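Side-chain contacts in carboxyvinyl-carboxyphosphonate phosphorylmutase (Bacillus anthracis, PDB 4IQD), which is an enzyme of the phosphoenolpyruvate phosphomutase family with a TIM-barrel type fold, modelled here as a two-chain assembly with pyruvic acid bound: residues A[10-15]-A[87-92]; A[19-24]-A[159-164]; A[59-62]-A[67-70]; A[218-223]-A[246-251]. All coordinates share one frame; numbering follows the deposited sequence.

In the fold
The four contacts occupy two regions of the barrel. Contacts 1 and 2 share helix 14-26 and touch each other, with centres 13 Å apart; Arg20 of contact 2 reaches Asp89 of contact 1, and Gln14 reaches Ser159. Contacts 3 and 4 also have centres 13 Å apart and meet where Leu247 packs on Ala59 and Ala62. About 24 to 26 Å separates the centres of the two pairs. Along the chain contacts 1 and 2 interleave, contact 3 falls between the segments of each, and contact 4 follows them all. Contacts 1 and 2 thus hold helix 14-26 against N-terminal strand ends, while contacts 3 and 4 lie near bound pyruvic acid and the second subunit.

Contact 1. Residues A[10-15]-A[87-92]; sequences KQSTQE and ATDLPV
Asp89 OD1 accepts the backbone N-H of Ser12 at 2.7 Å, a short bond with an N-H...O angle of 156°. The other carboxylate oxygen, OD2, takes the hydroxyl of the same residue, with Ser12 OG 2.9 Å from Asp89 OD2. Both donors come in on the syn side, the amide tilted 26° from the carboxylate plane. One carboxylate thus holds both the backbone and the side chain of a single serine. Ser12 meets it with OG beside its own backbone N, chi1 -62°, which brings the two donors to the same group. The polypeptide just before Ser12 adds a lighter touch, as Gln11 CA lies 3.5 Å from Asp89 OD1. The amide end of Gln11 leads elsewhere, and its OE1 is hydrogen-bonded to Lys117, which also binds Ser12 O.

Asp89 is the first residue beyond helix 74-88 and has positive phi, in the turn that leads to barrel strand 92-95. The backbone oxygen of Asp89 is in turn bonded to Arg20 of helix 14-26. The contact therefore ties the segment leading into that helix to a helix-to-strand turn. Since both oxygens of a partly exposed carboxylate are engaged, the group is fixed in rotation, and the two donors would be expected to favour its ionised form.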
loop_
_atom_site.group_PDB
_atom_site.type_symbol
_atom_site.label_atom_id
_atom_site.label_comp_id
_atom_site.label_asym_id
_atom_site.label_seq_id
_atom_site.Cartn_x
_atom_site.Cartn_y
_atom_site.Cartn_z
ATOM N N LYS A 10 -1.012 -22.110 9.556
ATOM C CA LYS A 10 -1.260 -22.259 10.991
ATOM C C LYS A 10 -1.570 -20.929 11.672
ATOM O O LYS A 10 -0.921 -20.561 12.651
ATOM C CB LYS A 10 -0.055 -22.895 11.690
ATOM C CG LYS A 10 0.268 -24.321 11.269
ATOM C CD LYS A 10 1.233 -24.966 12.259
ATOM C CE LYS A 10 2.436 -24.069 12.533
ATOM N NZ LYS A 10 3.338 -24.619 13.590
ATOM N N GLN A 11 -2.562 -20.211 11.158
ATOM C CA GLN A 11 -2.960 -18.933 11.739
ATOM C C GLN A 11 -3.466 -19.094 13.173
ATOM O O GLN A 11 -3.810 -20.194 13.602
ATOM C CB GLN A 11 -4.039 -18.280 10.880
ATOM C CG GLN A 11 -5.131 -19.242 10.446
ATOM C CD GLN A 11 -6.376 -18.532 9.954
ATOM O OE1 GLN A 11 -6.909 -17.650 10.628
ATOM N NE2 GLN A 11 -6.848 -18.914 8.771
ATOM N N SER A 12 -3.502 -17.987 13.911
ATOM C CA SER A 12 -4.018 -17.982 15.276
ATOM C C SER A 12 -5.457 -17.490 15.265
ATOM O O SER A 12 -5.926 -16.971 14.255
ATOM C CB SER A 12 -3.177 -17.064 16.166
ATOM O OG SER A 12 -1.832 -17.500 16.255
ATOM N N THR A 13 -6.161 -17.652 16.380
ATOM C CA THR A 13 -7.483 -17.050 16.510
ATOM C C THR A 13 -7.347 -15.641 17.080
ATOM O O THR A 13 -6.296 -15.280 17.614
ATOM C CB THR A 13 -8.460 -17.899 17.361
ATOM O OG1 THR A 13 -9.789 -17.387 17.213
ATOM C CG2 THR A 13 -8.090 -17.872 18.825
ATOM N N GLN A 14 -8.399 -14.842 16.938
ATOM C CA GLN A 14 -8.379 -13.472 17.432
ATOM C C GLN A 14 -8.139 -13.463 18.930
ATOM O O GLN A 14 -7.357 -12.658 19.436
ATOM C CB GLN A 14 -9.690 -12.751 17.107
ATOM C CG GLN A 14 -9.693 -11.263 17.449
ATOM C CD GLN A 14 -10.096 -10.979 18.883
ATOM O OE1 GLN A 14 -10.907 -11.696 19.465
ATOM N NE2 GLN A 14 -9.529 -9.928 19.460
ATOM N N GLU A 15 -8.803 -14.368 19.641
ATOM C CA GLU A 15 -8.694 -14.387 21.088
ATOM C C GLU A 15 -7.288 -14.789 21.512
ATOM O O GLU A 15 -6.797 -14.356 22.548
ATOM C CB GLU A 15 -9.753 -15.295 21.719
ATOM C CG GLU A 15 -9.962 -15.027 23.205
ATOM C CD GLU A 15 -11.422 -15.084 23.623
ATOM O OE1 GLU A 15 -12.272 -15.461 22.789
ATOM O OE2 GLU A 15 -11.718 -14.744 24.791
ATOM N N ALA A 87 -1.241 -11.680 6.732
ATOM C CA ALA A 87 0.102 -11.773 6.198
ATOM C C ALA A 87 1.138 -12.227 7.216
ATOM O O ALA A 87 2.125 -12.860 6.856
ATOM C CB ALA A 87 0.516 -10.439 5.587
ATOM N N THR A 88 0.903 -11.918 8.488
ATOM C CA THR A 88 1.944 -12.060 9.497
ATOM C C THR A 88 1.569 -12.970 10.657
ATOM O O THR A 88 2.440 -13.609 11.253
ATOM C CB THR A 88 2.315 -10.692 10.082
ATOM O OG1 THR A 88 1.166 -10.123 10.720
ATOM C CG2 THR A 88 2.788 -9.758 8.982
ATOM N N ASP A 89 0.279 -13.013 10.977
ATOM C CA ASP A 89 -0.222 -13.701 12.177
ATOM C C ASP A 89 0.321 -13.043 13.451
ATOM O O ASP A 89 0.598 -13.712 14.447
ATOM C CB ASP A 89 0.087 -15.207 12.149
ATOM C CG ASP A 89 -0.726 -15.992 13.157
ATOM O OD1 ASP A 89 -1.971 -15.906 13.113
ATOM O OD2 ASP A 89 -0.118 -16.689 13.997
ATOM N N LEU A 90 0.477 -11.723 13.399
ATOM C CA LEU A 90 0.913 -10.944 14.555
ATOM C C LEU A 90 -0.230 -10.130 15.139
ATOM O O LEU A 90 -1.143 -9.738 14.414
ATOM C CB LEU A 90 2.042 -9.990 14.167
ATOM C CG LEU A 90 3.440 -10.579 14.021
ATOM C CD1 LEU A 90 4.421 -9.471 13.701
ATOM C CD2 LEU A 90 3.833 -11.305 15.290
ATOM N N PRO A 91 -0.178 -9.868 16.455
ATOM C CA PRO A 91 -1.155 -8.982 17.087
ATOM C C PRO A 91 -1.045 -7.592 16.486
ATOM O O PRO A 91 0.053 -7.050 16.390
ATOM C CB PRO A 91 -0.707 -8.948 18.550
ATOM C CG PRO A 91 0.120 -10.173 18.732
ATOM C CD PRO A 91 0.800 -10.388 17.425
ATOM N N VAL A 92 -2.172 -7.027 16.077
ATOM C CA VAL A 92 -2.171 -5.707 15.476
ATOM C C VAL A 92 -3.085 -4.763 16.240
ATOM O O VAL A 92 -4.260 -5.057 16.448
ATOM C CB VAL A 92 -2.607 -5.766 14.002
ATOM C CG1 VAL A 92 -2.770 -4.367 13.439
ATOM C CG2 VAL A 92 -1.596 -6.558 13.189
#

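Contact 2. Residues A[19-24]-A[159-164]; sequences NRFRAL and SLYIVA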
loop_
_atom_site.group_PDB
_atom_site.type_symbol
_atom_site.label_atom_id
_atom_site.label_comp_id
_atom_site.label_asym_id
_atom_site.label_seq_id
_atom_site.Cartn_x
_atom_site.Cartn_y
_atom_site.Cartn_z
ATOM N N ASN A 19 -4.769 -12.005 23.523
ATOM C CA ASN A 19 -4.088 -12.454 24.726
ATOM C C ASN A 19 -2.578 -12.416 24.559
ATOM O O ASN A 19 -1.854 -12.094 25.496
ATOM C CB ASN A 19 -4.546 -13.858 25.114
ATOM C CG ASN A 19 -6.025 -13.917 25.435
ATOM O OD1 ASN A 19 -6.588 -12.977 25.992
ATOM N ND2 ASN A 19 -6.663 -15.023 25.078
ATOM N N ARG A 20 -2.111 -12.742 23.357
ATOM C CA ARG A 20 -0.687 -12.690 23.056
ATOM C C ARG A 20 -0.221 -11.251 23.168
ATOM O O ARG A 20 0.833 -10.972 23.729
ATOM C CB ARG A 20 -0.403 -13.216 21.649
ATOM C CG ARG A 20 1.081 -13.298 21.314
ATOM C CD ARG A 20 1.335 -13.426 19.814
ATOM N NE ARG A 20 0.843 -14.678 19.241
ATOM C CZ ARG A 20 0.953 -15.008 17.956
ATOM N NH1 ARG A 20 1.538 -14.180 17.102
ATOM N NH2 ARG A 20 0.476 -16.168 17.525
ATOM N N PHE A 21 -1.029 -10.343 22.634
ATOM C CA PHE A 21 -0.766 -8.913 22.709
ATOM C C PHE A 21 -0.679 -8.456 24.158
ATOM O O PHE A 21 0.255 -7.749 24.542
ATOM C CB PHE A 21 -1.869 -8.138 21.987
ATOM C CG PHE A 21 -1.623 -6.662 21.914
ATOM C CD1 PHE A 21 -0.858 -6.126 20.894
ATOM C CD2 PHE A 21 -2.163 -5.806 22.860
ATOM C CE1 PHE A 21 -0.632 -4.767 20.820
ATOM C CE2 PHE A 21 -1.940 -4.446 22.792
ATOM C CZ PHE A 21 -1.173 -3.925 21.772
ATOM N N ARG A 22 -1.664 -8.858 24.955
ATOM C CA ARG A 22 -1.688 -8.523 26.371
ATOM C C ARG A 22 -0.419 -9.007 27.053
ATOM O O ARG A 22 0.206 -8.272 27.813
ATOM C CB ARG A 22 -2.905 -9.139 27.057
ATOM C CG ARG A 22 -2.897 -8.959 28.567
ATOM C CD ARG A 22 -4.090 -9.624 29.226
ATOM N NE ARG A 22 -5.361 -9.101 28.737
ATOM C CZ ARG A 22 -5.920 -7.973 29.162
ATOM N NH1 ARG A 22 -5.316 -7.235 30.083
ATOM N NH2 ARG A 22 -7.081 -7.580 28.662
ATOM N N ALA A 23 -0.050 -10.251 26.774
ATOM C CA ALA A 23 1.186 -10.821 27.289
ATOM C C ALA A 23 2.350 -9.901 26.970
ATOM O O ALA A 23 3.115 -9.528 27.860
ATOM C CB ALA A 23 1.421 -12.195 26.683
ATOM N N LEU A 24 2.460 -9.532 25.697
ATOM C CA LEU A 24 3.518 -8.650 25.220
ATOM C C LEU A 24 3.580 -7.366 26.038
ATOM O O LEU A 24 4.658 -6.853 26.332
ATOM C CB LEU A 24 3.297 -8.302 23.747
ATOM C CG LEU A 24 3.351 -9.424 22.712
ATOM C CD1 LEU A 24 3.034 -8.873 21.339
ATOM C CD2 LEU A 24 4.705 -10.087 22.725
ATOM N N SER A 159 -13.270 -9.699 23.837
ATOM C CA SER A 159 -11.999 -10.315 23.476
ATOM C C SER A 159 -11.038 -9.291 22.886
ATOM O O SER A 159 -9.947 -9.633 22.444
ATOM C CB SER A 159 -12.228 -11.454 22.481
ATOM O OG SER A 159 -13.007 -11.017 21.381
ATOM N N LEU A 160 -11.454 -8.031 22.892
ATOM C CA LEU A 160 -10.680 -6.960 22.279
ATOM C C LEU A 160 -9.939 -6.127 23.321
ATOM O O LEU A 160 -10.553 -5.538 24.209
ATOM C CB LEU A 160 -11.603 -6.063 21.455
ATOM C CG LEU A 160 -11.070 -5.529 20.128
ATOM C CD1 LEU A 160 -10.561 -6.666 19.249
ATOM C CD2 LEU A 160 -12.161 -4.756 19.415
ATOM N N TYR A 161 -8.617 -6.086 23.204
ATOM C CA TYR A 161 -7.784 -5.285 24.089
ATOM C C TYR A 161 -7.984 -3.825 23.723
ATOM O O TYR A 161 -7.940 -3.465 22.551
ATOM C CB TYR A 161 -6.322 -5.687 23.910
ATOM C CG TYR A 161 -5.367 -5.183 24.969
ATOM C CD1 TYR A 161 -5.109 -5.931 26.114
ATOM C CD2 TYR A 161 -4.695 -3.980 24.809
ATOM C CE1 TYR A 161 -4.224 -5.485 27.076
ATOM C CE2 TYR A 161 -3.808 -3.526 25.764
ATOM C CZ TYR A 161 -3.576 -4.281 26.896
ATOM O OH TYR A 161 -2.692 -3.830 27.846
ATOM N N ILE A 162 -8.225 -2.980 24.718
ATOM C CA ILE A 162 -8.531 -1.588 24.432
ATOM C C ILE A 162 -7.459 -0.633 24.910
ATOM O O ILE A 162 -7.129 -0.594 26.094
ATOM C CB ILE A 162 -9.836 -1.143 25.086
ATOM C CG1 ILE A 162 -10.983 -2.065 24.684
ATOM C CG2 ILE A 162 -10.139 0.287 24.694
ATOM C CD1 ILE A 162 -12.285 -1.715 25.354
ATOM N N VAL A 163 -6.928 0.148 23.979
ATOM C CA VAL A 163 -6.055 1.255 24.326
ATOM C C VAL A 163 -6.829 2.555 24.149
ATOM O O VAL A 163 -7.412 2.796 23.096
ATOM C CB VAL A 163 -4.791 1.276 23.447
ATOM C CG1 VAL A 163 -3.977 2.529 23.715
ATOM C CG2 VAL A 163 -3.957 0.026 23.689
ATOM N N ALA A 164 -6.852 3.385 25.190
ATOM C CA ALA A 164 -7.576 4.648 25.132
ATOM C C ALA A 164 -6.633 5.843 25.016
ATOM O O ALA A 164 -5.739 6.025 25.842
ATOM C CB ALA A 164 -8.482 4.800 26.345
#
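Phe21 and Tyr161 form an offset edge-to-face aromatic pair. The edge of the Phe21 ring, carrying CD2 and CE2, is directed at one face of Tyr161, and the ring centroids are 5.2 Å apart with planes at 67°. The tightest approach is Phe21 CE2 to Tyr161 CD2, 3.4 Å; Phe21 CD2 lies 3.7 Å above the tyrosine plane, displaced toward its rim. With CG anti to the backbone N (chi1 -175°), Phe21 carries its ring off the helix toward Tyr161, and the two side chains cross at about a right angle.

These residues join helix 14-26 to the first residue of strand 161-166, one of the parallel strands of the TIM barrel. The helix lies against the N-terminal ends of barrel strands here: Phe21 also packs on Pro91, just before strand 92-95, and Tyr161 touches Val25, one turn further along the helix.

The second kind of contact is between a flat cation and a ring. Arg22 bends at its third torsion, and CD1 and CE1 of Tyr161 lie over one face of its guanidinium. Tyr161 CE1 sits over the centre of that face and 3.6 Å from Arg22 NH1, while Arg22 NH2 is 3.6 Å from Tyr161 CD1. The planes stand 63° apart, far from a parallel stack. Nearer the backbone, Arg22 CB rests 3.9 Å from Tyr161 CE1. Asp190 provides a long, weak ion pair for Arg22 NH2.

Contact 3. Residues A[59-62]-A[67-70]; sequences AYTA and PDLG
Helix 57-63, whose beginning contributes Ala58 to a pyruvic acid pocket, is met here by the loop that follows it before helix 74-88. Thr61 on the helix faces Pro67 and Asp68 of the loop. Its CB lies 3.9 Å from Pro67 O, and its methyl CG2 is 4.1 Å from the same oxygen. The hydroxyl sits beside the next residue: Thr61 OG1 is 3.9 Å from Asp68 CA and 4.1 Å from Asp68 CB. No hydrogen bond spans the two segments.

The first torsion of Thr61 (chi1 53°) sets OG1 between its own backbone N and carbonyl carbon, from where it turns back along the helix to bond with Gly57 O and Ala58 O. In the loop, Asp68 is the centre of an inverse gamma turn, closed by a weak bond from Leu69 N to Pro67 O at 2.8 Å. Pro67 O, the acceptor of this turn, is the oxygen that also lies against Thr61 CB. The second subunit borders the contact, where Phe289 of that subunit packs on Pro67 and Met40 of that subunit on Ala62.

Asp68 has its side chain about 6 Å from a bound pyruvic acid, so the loop runs close to a ligand site. With the threonine hydroxyl engaged by its own helix, this buried polar group is satisfied locally, and helix and loop meet by loose van der Waals contact.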
loop_
_atom_site.group_PDB
_atom_site.type_symbol
_atom_site.label_atom_id
_atom_site.label_comp_id
_atom_site.label_asym_id
_atom_site.label_seq_id
_atom_site.Cartn_x
_atom_site.Cartn_y
_atom_site.Cartn_z
ATOM N N ALA A 59 -1.027 6.989 8.476
ATOM C CA ALA A 59 -0.319 6.251 7.438
ATOM C C ALA A 59 -1.282 5.613 6.448
ATOM O O ALA A 59 -1.025 5.595 5.243
ATOM C CB ALA A 59 0.578 5.200 8.056
ATOM N N TYR A 60 -2.391 5.088 6.962
ATOM C CA TYR A 60 -3.372 4.440 6.109
ATOM C C TYR A 60 -3.908 5.412 5.079
ATOM O O TYR A 60 -3.812 5.174 3.880
ATOM C CB TYR A 60 -4.538 3.879 6.917
ATOM C CG TYR A 60 -5.599 3.265 6.034
ATOM C CD1 TYR A 60 -5.291 2.199 5.200
ATOM C CD2 TYR A 60 -6.898 3.755 6.021
ATOM C CE1 TYR A 60 -6.247 1.632 4.382
ATOM C CE2 TYR A 60 -7.864 3.192 5.208
ATOM C CZ TYR A 60 -7.532 2.127 4.389
ATOM O OH TYR A 60 -8.481 1.555 3.569
ATOM N N THR A 61 -4.466 6.511 5.561
ATOM C CA THR A 61 -5.054 7.510 4.687
ATOM C C THR A 61 -4.021 8.028 3.701
ATOM O O THR A 61 -4.282 8.097 2.503
ATOM C CB THR A 61 -5.631 8.677 5.493
ATOM O OG1 THR A 61 -4.628 9.181 6.383
ATOM C CG2 THR A 61 -6.826 8.210 6.303
ATOM N N ALA A 62 -2.842 8.366 4.210
ATOM C CA ALA A 62 -1.766 8.862 3.363
ATOM C C ALA A 62 -1.432 7.871 2.251
ATOM O O ALA A 62 -1.148 8.280 1.130
ATOM C CB ALA A 62 -0.535 9.173 4.191
ATOM N N PRO A 67 -6.066 12.918 3.223
ATOM C CA PRO A 67 -5.635 13.567 4.463
ATOM C C PRO A 67 -6.205 12.859 5.683
ATOM O O PRO A 67 -7.256 12.227 5.601
ATOM C CB PRO A 67 -6.229 14.978 4.355
ATOM C CG PRO A 67 -7.162 14.959 3.175
ATOM C CD PRO A 67 -7.262 13.562 2.659
ATOM N N ASP A 68 -5.509 12.966 6.806
ATOM C CA ASP A 68 -5.987 12.390 8.053
ATOM C C ASP A 68 -7.099 13.259 8.625
ATOM O O ASP A 68 -6.883 14.020 9.570
ATOM C CB ASP A 68 -4.842 12.271 9.056
ATOM C CG ASP A 68 -5.203 11.415 10.243
ATOM O OD1 ASP A 68 -6.208 10.681 10.151
ATOM O OD2 ASP A 68 -4.479 11.465 11.259
ATOM N N LEU A 69 -8.290 13.146 8.045
ATOM C CA LEU A 69 -9.399 14.019 8.410
ATOM C C LEU A 69 -10.697 13.262 8.642
ATOM O O LEU A 69 -11.782 13.841 8.577
ATOM C CB LEU A 69 -9.598 15.088 7.338
ATOM C CG LEU A 69 -8.492 16.140 7.314
ATOM C CD1 LEU A 69 -8.691 17.112 6.170
ATOM C CD2 LEU A 69 -8.459 16.868 8.643
ATOM N N GLY A 70 -10.576 11.967 8.909
ATOM C CA GLY A 70 -11.721 11.134 9.231
ATOM C C GLY A 70 -12.729 10.999 8.106
ATOM O O GLY A 70 -13.928 11.176 8.314
#

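Contact 4. Residues A[218-223]-A[246-251]; sequences MTEFGK and SLRVAA
Arg248 leaves helix 245-264 with CG beside the backbone N, chi1 -65°, and bends at its second torsion on the way to the loop 218-223. Beyond CB and CG, its CD is the first atom to meet that loop: it lies 3.6 Å from Glu220 OE1 and, on the aromatic side, 4.1 Å from Phe221 CE2, at the edge of the ring. NE then makes the salt bridge, donating to Glu220 OE1 at 2.9 Å with an N-H...O angle of 162°. The acceptor lies in the guanidinium plane, but the donor meets OE1 on its anti side, and the two planes stand 83° apart, so this is a single-oxygen contact rather than a paired one. Past CZ, NH2 gives a longer bond to Thr219 OG1, 3.3 Å away and also near the guanidinium plane. Phe221 CD2 lies 4.3 Å above one face, toward the rim, with the ring turned steeply to the cation.

Glu220 bends at its second torsion and has further partners: OE2 bonds to Thr245 and to Gln267 of the second subunit, while its backbone O accepts from Arg277 of that subunit. Thr219 belongs to a pyruvic acid pocket, its side chain about 4 Å from the ligand. The buried arginine is thus placed as a second-shell group behind Thr219, next to the subunit interface. Its one guanidinium grips a carboxylate oxygen and a pocket hydroxyl, which is consistent with limiting how either can turn.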
loop_
_atom_site.group_PDB
_atom_site.type_symbol
_atom_site.label_atom_id
_atom_site.label_comp_id
_atom_site.label_asym_id
_atom_site.label_seq_id
_atom_site.Cartn_x
_atom_site.Cartn_y
_atom_site.Cartn_z
HETATM N N MSE A 218 6.010 7.317 19.381
HETATM C CA MSE A 218 7.219 7.786 18.719
HETATM C C MSE A 218 7.089 8.142 17.252
HETATM O O MSE A 218 7.716 7.529 16.393
HETATM C CB MSE A 218 8.404 6.860 18.951
HETATM C CG MSE A 218 9.203 7.263 20.161
HETATM SE SE MSE A 218 10.391 8.808 19.928
HETATM C CE MSE A 218 9.173 10.275 19.602
ATOM N N THR A 219 6.284 9.160 16.981
ATOM C CA THR A 219 6.134 9.660 15.629
ATOM C C THR A 219 7.151 10.777 15.401
ATOM O O THR A 219 7.464 11.543 16.310
ATOM C CB THR A 219 4.694 10.138 15.369
ATOM O OG1 THR A 219 4.549 10.523 13.998
ATOM C CG2 THR A 219 4.335 11.301 16.277
ATOM N N GLU A 220 7.688 10.849 14.188
ATOM C CA GLU A 220 8.773 11.775 13.887
ATOM C C GLU A 220 8.258 13.197 13.708
ATOM O O GLU A 220 7.118 13.402 13.297
ATOM C CB GLU A 220 9.527 11.326 12.632
ATOM C CG GLU A 220 10.075 9.905 12.700
ATOM C CD GLU A 220 9.014 8.850 12.456
ATOM O OE1 GLU A 220 7.954 9.192 11.895
ATOM O OE2 GLU A 220 9.236 7.680 12.831
ATOM N N PHE A 221 9.110 14.170 14.021
ATOM C CA PHE A 221 8.787 15.590 13.873
ATOM C C PHE A 221 7.552 15.997 14.668
ATOM O O PHE A 221 6.769 16.827 14.219
ATOM C CB PHE A 221 8.594 15.956 12.400
ATOM C CG PHE A 221 9.548 15.265 11.478
ATOM C CD1 PHE A 221 10.895 15.575 11.503
ATOM C CD2 PHE A 221 9.098 14.309 10.583
ATOM C CE1 PHE A 221 11.781 14.942 10.656
ATOM C CE2 PHE A 221 9.979 13.673 9.732
ATOM C CZ PHE A 221 11.322 13.990 9.768
ATOM N N GLY A 222 7.386 15.407 15.846
ATOM C CA GLY A 222 6.235 15.692 16.681
ATOM C C GLY A 222 6.613 16.299 18.015
ATOM O O GLY A 222 7.745 16.744 18.198
ATOM N N LYS A 223 5.667 16.295 18.951
ATOM C CA LYS A 223 5.841 16.931 20.256
ATOM C C LYS A 223 6.610 16.049 21.227
ATOM O O LYS A 223 6.608 16.295 22.434
ATOM C CB LYS A 223 4.479 17.255 20.876
ATOM C CG LYS A 223 3.431 17.733 19.894
ATOM C CD LYS A 223 3.080 19.191 20.117
ATOM C CE LYS A 223 1.928 19.611 19.219
ATOM N NZ LYS A 223 1.587 21.051 19.365
ATOM N N SER A 246 6.968 3.866 8.397
ATOM C CA SER A 246 6.985 3.021 7.205
ATOM C C SER A 246 6.633 3.799 5.941
ATOM O O SER A 246 7.240 3.597 4.894
ATOM C CB SER A 246 6.034 1.832 7.371
ATOM O OG SER A 246 4.686 2.260 7.417
ATOM N N LEU A 247 5.659 4.695 6.045
ATOM C CA LEU A 247 5.221 5.478 4.896
ATOM C C LEU A 247 6.157 6.650 4.622
ATOM O O LEU A 247 6.351 7.040 3.469
ATOM C CB LEU A 247 3.784 5.968 5.095
ATOM C CG LEU A 247 3.213 6.868 3.996
ATOM C CD1 LEU A 247 1.833 6.398 3.573
ATOM C CD2 LEU A 247 3.164 8.313 4.469
ATOM N N ARG A 248 6.738 7.205 5.680
ATOM C CA ARG A 248 7.658 8.327 5.544
ATOM C C ARG A 248 8.883 7.950 4.727
ATOM O O ARG A 248 9.300 8.697 3.846
ATOM C CB ARG A 248 8.102 8.838 6.911
ATOM C CG ARG A 248 6.994 9.432 7.752
ATOM C CD ARG A 248 7.546 10.550 8.608
ATOM N NE ARG A 248 6.752 10.798 9.805
ATOM C CZ ARG A 248 5.710 11.618 9.854
ATOM N NH1 ARG A 248 5.321 12.262 8.761
ATOM N NH2 ARG A 248 5.052 11.787 10.995
ATOM N N VAL A 249 9.457 6.790 5.030
ATOM C CA VAL A 249 10.648 6.315 4.336
ATOM C C VAL A 249 10.325 5.834 2.923
ATOM O O VAL A 249 11.139 5.974 2.010
ATOM C CB VAL A 249 11.357 5.185 5.122
ATOM C CG1 VAL A 249 11.940 5.718 6.418
ATOM C CG2 VAL A 249 10.404 4.041 5.402
ATOM N N ALA A 250 9.133 5.273 2.747
ATOM C CA ALA A 250 8.711 4.764 1.452
ATOM C C ALA A 250 8.481 5.915 0.486
ATOM O O ALA A 250 8.888 5.858 -0.673
ATOM C CB ALA A 250 7.450 3.931 1.596
ATOM N N ALA A 251 7.826 6.962 0.976
ATOM C CA ALA A 251 7.524 8.123 0.153
ATOM C C ALA A 251 8.810 8.826 -0.265
ATOM O O ALA A 251 8.904 9.362 -1.365
ATOM C CB ALA A 251 6.608 9.072 0.894
#